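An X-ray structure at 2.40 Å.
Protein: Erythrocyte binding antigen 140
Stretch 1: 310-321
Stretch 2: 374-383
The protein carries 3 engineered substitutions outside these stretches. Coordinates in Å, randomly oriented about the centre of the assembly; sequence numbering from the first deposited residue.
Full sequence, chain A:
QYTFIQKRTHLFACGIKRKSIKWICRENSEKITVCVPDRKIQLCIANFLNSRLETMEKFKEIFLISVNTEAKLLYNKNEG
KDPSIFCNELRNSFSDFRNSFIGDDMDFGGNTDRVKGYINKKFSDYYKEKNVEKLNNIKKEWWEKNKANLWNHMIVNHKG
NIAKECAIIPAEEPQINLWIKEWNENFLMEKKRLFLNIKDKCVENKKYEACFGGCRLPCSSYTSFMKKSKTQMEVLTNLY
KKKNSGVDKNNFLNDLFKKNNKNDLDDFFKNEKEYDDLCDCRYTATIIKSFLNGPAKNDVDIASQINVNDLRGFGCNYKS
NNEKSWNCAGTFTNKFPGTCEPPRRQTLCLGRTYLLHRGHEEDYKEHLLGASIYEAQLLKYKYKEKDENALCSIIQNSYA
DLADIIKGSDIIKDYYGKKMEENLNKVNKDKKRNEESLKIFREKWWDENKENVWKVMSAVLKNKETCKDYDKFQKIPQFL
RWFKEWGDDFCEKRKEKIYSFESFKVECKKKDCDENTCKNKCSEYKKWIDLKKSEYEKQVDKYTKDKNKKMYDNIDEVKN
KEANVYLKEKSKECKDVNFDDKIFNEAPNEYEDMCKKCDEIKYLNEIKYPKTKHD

Stretch 1 (310-321) DLRGFGCNYKSN
Stretch 2 (374-383) YEAQLLKYKY

A helix that ends and continues as an extended loop can pack against residues 374-382 of a second helix, and Erythrocyte binding antigen 140 offers a worked example. The last residues of a helix that begins earlier in the chain, entering the stretch at Asp 310, run at 126° to helix 374-382, which also begins earlier in the chain, the axes 11.8 Å apart at closest approach. Gly 315 is the first residue to leave helical phi/psi, at 108/27, where a CB would jam against the preceding carbonyl O. Cys 316 and Asn 317 are then extended (-128/169 and -144/168), and Tyr 318 to Ser 320 keep phi between -54 and -67 and psi between 127 and 148. The loop thus climbs the second helix toward its C-terminal end: the CA atoms of Leu 311 and Tyr 374 lie 6.9 Å apart, those of Tyr 318 and Leu 378 5.8 Å, and those of Lys 319 and Lys 382 6.4 Å.

Apolar packing runs through the contact, which buries 678 Å² with both sides summed. Leu 378 (m, t) points toward the loop and serves several neighbours: its CD2 lies 3.9 Å from Leu 311 CD2 and 3.7 Å from Tyr 318 CA, while its CD1 lies 4.3 Å from Cys 316 CB. Apart from these apolar pairs, Leu 378 CD1 makes a close van der Waals contact with a backbone carbonyl, 3.3 Å from Asn 317 O. One turn earlier, the ring of Tyr 374 (chi1 m) has Leu 311 CA over one face; its CD1 meets Leu 311 CD1 (chi1 t, chi2 p) at 3.8 Å. Tyr 374 OH touches Asp 310 CB at 3.4 Å without a hydrogen bond, that hydroxyl being satisfied elsewhere in the structure.

Two aromatic pairs meet obliquely. Phe 314 (chi1 t) and Tyr 374 have centroids 5.2 Å apart and planes at 42°, with Phe 314 CG 3.7 Å from Tyr 374 CE2. Tyr 318 (m) and Tyr 381 (t) have centroids 5.0 Å apart and planes at 54°; Tyr 318 CD1 approaches Tyr 381 CD2 to 3.6 Å.

Polar contacts centre on Lys 319, whose m, m, t, t chain passes Leu 378, CE to CB 3.6 Å, so that its aliphatic part packs while its charge travels on. Lys 319 NZ forms a salt bridge with Glu 375 OE1 at 2.9 Å. Water 1 also bridges the two side chains, accepting from Lys 319 NZ (2.7 Å) and donating to Glu 375 OE2 (2.9 Å). Water 2 joins the backbones, accepting from Lys 319 N and donating to Leu 378 O, both at 2.9 Å. Farther along, Lys 382 (t, p, t, m) gives a weak hydrogen bond from NZ to Ser 320 O at 3.3 Å.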

# COMPACT_ATOMS: atom_id res chain seq x y z
N ASP A 310 12.71 14.43 8.50
CA ASP A 310 11.93 13.63 7.57
C ASP A 310 12.26 14.02 6.13
O ASP A 310 12.38 13.17 5.25
CB ASP A 310 10.44 13.81 7.82
CG ASP A 310 10.00 13.22 9.15
OD1 ASP A 310 10.79 12.49 9.77
OD2 ASP A 310 8.84 13.47 9.55
N LEU A 311 12.39 15.33 5.92
CA LEU A 311 12.68 15.87 4.60
C LEU A 311 13.98 15.30 4.03
O LEU A 311 14.04 14.89 2.88
CB LEU A 311 12.79 17.40 4.68
CG LEU A 311 13.27 18.10 3.41
CD1 LEU A 311 12.27 17.90 2.28
CD2 LEU A 311 13.51 19.57 3.67
N ARG A 312 15.02 15.29 4.85
CA ARG A 312 16.31 14.80 4.41
C ARG A 312 16.36 13.28 4.45
O ARG A 312 17.18 12.66 3.77
CB ARG A 312 17.42 15.43 5.25
CG ARG A 312 17.54 16.93 5.00
CD ARG A 312 18.54 17.61 5.92
NE ARG A 312 18.66 19.03 5.61
CZ ARG A 312 19.38 19.89 6.32
NH1 ARG A 312 20.05 19.49 7.39
NH2 ARG A 312 19.43 21.17 5.95
N GLY A 313 15.48 12.67 5.24
CA GLY A 313 15.36 11.23 5.24
C GLY A 313 14.83 10.78 3.89
O GLY A 313 15.34 9.83 3.29
N PHE A 314 13.80 11.48 3.42
CA PHE A 314 13.17 11.15 2.14
C PHE A 314 14.11 11.39 0.96
O PHE A 314 13.97 10.77 -0.09
CB PHE A 314 11.90 11.98 1.97
CG PHE A 314 11.11 11.60 0.76
CD1 PHE A 314 10.24 10.52 0.80
CD2 PHE A 314 11.22 12.32 -0.42
CE1 PHE A 314 9.50 10.17 -0.31
CE2 PHE A 314 10.49 11.97 -1.53
CZ PHE A 314 9.63 10.90 -1.48
N GLY A 315 15.07 12.29 1.14
CA GLY A 315 16.10 12.52 0.14
C GLY A 315 15.96 13.82 -0.62
O GLY A 315 16.40 13.93 -1.77
N CYS A 316 15.34 14.82 0.00
CA CYS A 316 15.23 16.14 -0.60
C CYS A 316 15.72 17.22 0.36
O CYS A 316 15.94 16.97 1.54
CB CYS A 316 13.78 16.42 -1.00
SG CYS A 316 13.18 15.33 -2.30
N ASN A 317 15.88 18.44 -0.16
CA ASN A 317 16.35 19.55 0.65
C ASN A 317 15.66 20.84 0.23
O ASN A 317 14.99 20.88 -0.81
CB ASN A 317 17.87 19.69 0.50
CG ASN A 317 18.49 20.54 1.59
OD1 ASN A 317 18.09 20.48 2.76
ND2 ASN A 317 19.47 21.36 1.22
N TYR A 318 15.81 21.88 1.03
CA TYR A 318 15.26 23.20 0.72
C TYR A 318 15.72 23.67 -0.65
O TYR A 318 16.84 23.37 -1.07
CB TYR A 318 15.69 24.22 1.78
CG TYR A 318 15.12 23.98 3.15
CD1 TYR A 318 13.85 24.46 3.49
CD2 TYR A 318 15.84 23.30 4.13
CE1 TYR A 318 13.32 24.25 4.75
CE2 TYR A 318 15.31 23.09 5.39
CZ TYR A 318 14.06 23.57 5.70
OH TYR A 318 13.53 23.36 6.95
N LYS A 319 14.86 24.41 -1.35
CA LYS A 319 15.26 25.05 -2.59
C LYS A 319 16.30 26.11 -2.24
O LYS A 319 16.06 26.94 -1.37
CB LYS A 319 14.06 25.72 -3.28
CG LYS A 319 12.83 24.83 -3.42
CD LYS A 319 13.11 23.59 -4.24
CE LYS A 319 11.87 22.71 -4.31
NZ LYS A 319 12.08 21.50 -5.15
N SER A 320 17.45 26.06 -2.90
CA SER A 320 18.54 26.97 -2.57
C SER A 320 18.18 28.40 -2.92
O SER A 320 17.43 28.65 -3.87
CB SER A 320 19.82 26.57 -3.31
OG SER A 320 19.68 26.77 -4.70
N ASN A 321 18.71 29.34 -2.15
CA ASN A 321 18.48 30.76 -2.39
C ASN A 321 19.12 31.20 -3.70
O ASN A 321 18.67 32.15 -4.33
CB ASN A 321 19.02 31.59 -1.23
CG ASN A 321 18.41 31.19 0.10
OD1 ASN A 321 17.30 30.66 0.15
ND2 ASN A 321 19.13 31.45 1.19
N TYR A 374 6.46 17.01 -0.05
CA TYR A 374 7.68 17.78 0.17
C TYR A 374 7.89 18.83 -0.91
O TYR A 374 8.28 19.95 -0.63
CB TYR A 374 8.90 16.86 0.29
CG TYR A 374 8.84 15.98 1.51
CD1 TYR A 374 8.80 16.54 2.78
CD2 TYR A 374 8.81 14.60 1.40
CE1 TYR A 374 8.74 15.75 3.91
CE2 TYR A 374 8.74 13.80 2.53
CZ TYR A 374 8.70 14.38 3.78
OH TYR A 374 8.64 13.59 4.90
N GLU A 375 7.61 18.47 -2.16
CA GLU A 375 7.71 19.44 -3.24
C GLU A 375 6.83 20.64 -2.92
O GLU A 375 7.25 21.79 -3.05
CB GLU A 375 7.30 18.83 -4.58
CG GLU A 375 7.30 19.81 -5.74
CD GLU A 375 8.68 20.35 -6.06
OE1 GLU A 375 9.67 19.86 -5.48
OE2 GLU A 375 8.78 21.27 -6.91
N ALA A 376 5.60 20.38 -2.47
CA ALA A 376 4.67 21.45 -2.15
C ALA A 376 5.20 22.30 -1.01
O ALA A 376 5.22 23.52 -1.09
CB ALA A 376 3.30 20.88 -1.81
N GLN A 377 5.62 21.64 0.07
CA GLN A 377 6.13 22.35 1.23
C GLN A 377 7.35 23.18 0.86
O GLN A 377 7.44 24.35 1.22
CB GLN A 377 6.50 21.37 2.34
CG GLN A 377 5.32 20.78 3.09
CD GLN A 377 5.77 19.80 4.16
OE1 GLN A 377 6.71 19.04 3.96
NE2 GLN A 377 5.10 19.82 5.31
N LEU A 378 8.29 22.57 0.15
CA LEU A 378 9.51 23.26 -0.25
C LEU A 378 9.22 24.47 -1.11
O LEU A 378 9.82 25.53 -0.94
CB LEU A 378 10.44 22.31 -1.00
CG LEU A 378 11.00 21.19 -0.15
CD1 LEU A 378 11.76 20.21 -1.02
CD2 LEU A 378 11.89 21.76 0.92
N LEU A 379 8.29 24.31 -2.05
CA LEU A 379 7.85 25.42 -2.89
C LEU A 379 7.21 26.50 -2.03
O LEU A 379 7.53 27.68 -2.16
CB LEU A 379 6.87 24.93 -3.95
CG LEU A 379 7.47 24.11 -5.10
CD1 LEU A 379 6.37 23.56 -5.98
CD2 LEU A 379 8.45 24.95 -5.92
N LYS A 380 6.29 26.09 -1.16
CA LYS A 380 5.61 27.03 -0.28
C LYS A 380 6.63 27.81 0.54
O LYS A 380 6.48 29.01 0.75
CB LYS A 380 4.65 26.29 0.65
CG LYS A 380 3.98 27.19 1.69
CD LYS A 380 3.23 28.34 1.04
CE LYS A 380 2.50 29.19 2.07
NZ LYS A 380 1.39 28.45 2.73
N TYR A 381 7.67 27.12 0.99
CA TYR A 381 8.69 27.75 1.82
C TYR A 381 9.51 28.75 1.01
O TYR A 381 9.89 29.81 1.51
CB TYR A 381 9.61 26.70 2.43
CG TYR A 381 10.68 27.29 3.32
CD1 TYR A 381 10.40 27.68 4.62
CD2 TYR A 381 11.98 27.46 2.86
CE1 TYR A 381 11.37 28.23 5.43
CE2 TYR A 381 12.96 28.00 3.66
CZ TYR A 381 12.66 28.38 4.95
OH TYR A 381 13.63 28.92 5.76
N LYS A 382 9.79 28.41 -0.25
CA LYS A 382 10.61 29.26 -1.10
C LYS A 382 9.87 30.52 -1.51
O LYS A 382 10.44 31.60 -1.56
CB LYS A 382 11.06 28.49 -2.35
CG LYS A 382 11.93 29.29 -3.30
CD LYS A 382 13.21 29.75 -2.63
CE LYS A 382 14.05 30.64 -3.55
NZ LYS A 382 14.49 29.92 -4.77
N TYR A 383 8.58 30.36 -1.80
CA TYR A 383 7.79 31.45 -2.36
C TYR A 383 6.65 31.90 -1.44
O TYR A 383 5.61 32.38 -1.92
CB TYR A 383 7.22 31.02 -3.71
CG TYR A 383 8.28 30.57 -4.68
CD1 TYR A 383 9.04 31.49 -5.39
CD2 TYR A 383 8.54 29.22 -4.89
CE1 TYR A 383 10.02 31.09 -6.28
CE2 TYR A 383 9.51 28.81 -5.78
CZ TYR A 383 10.25 29.75 -6.47
OH TYR A 383 11.21 29.33 -7.35
O HOH W 1 11.39 22.42 -7.55
O HOH W 2 12.45 25.03 0.12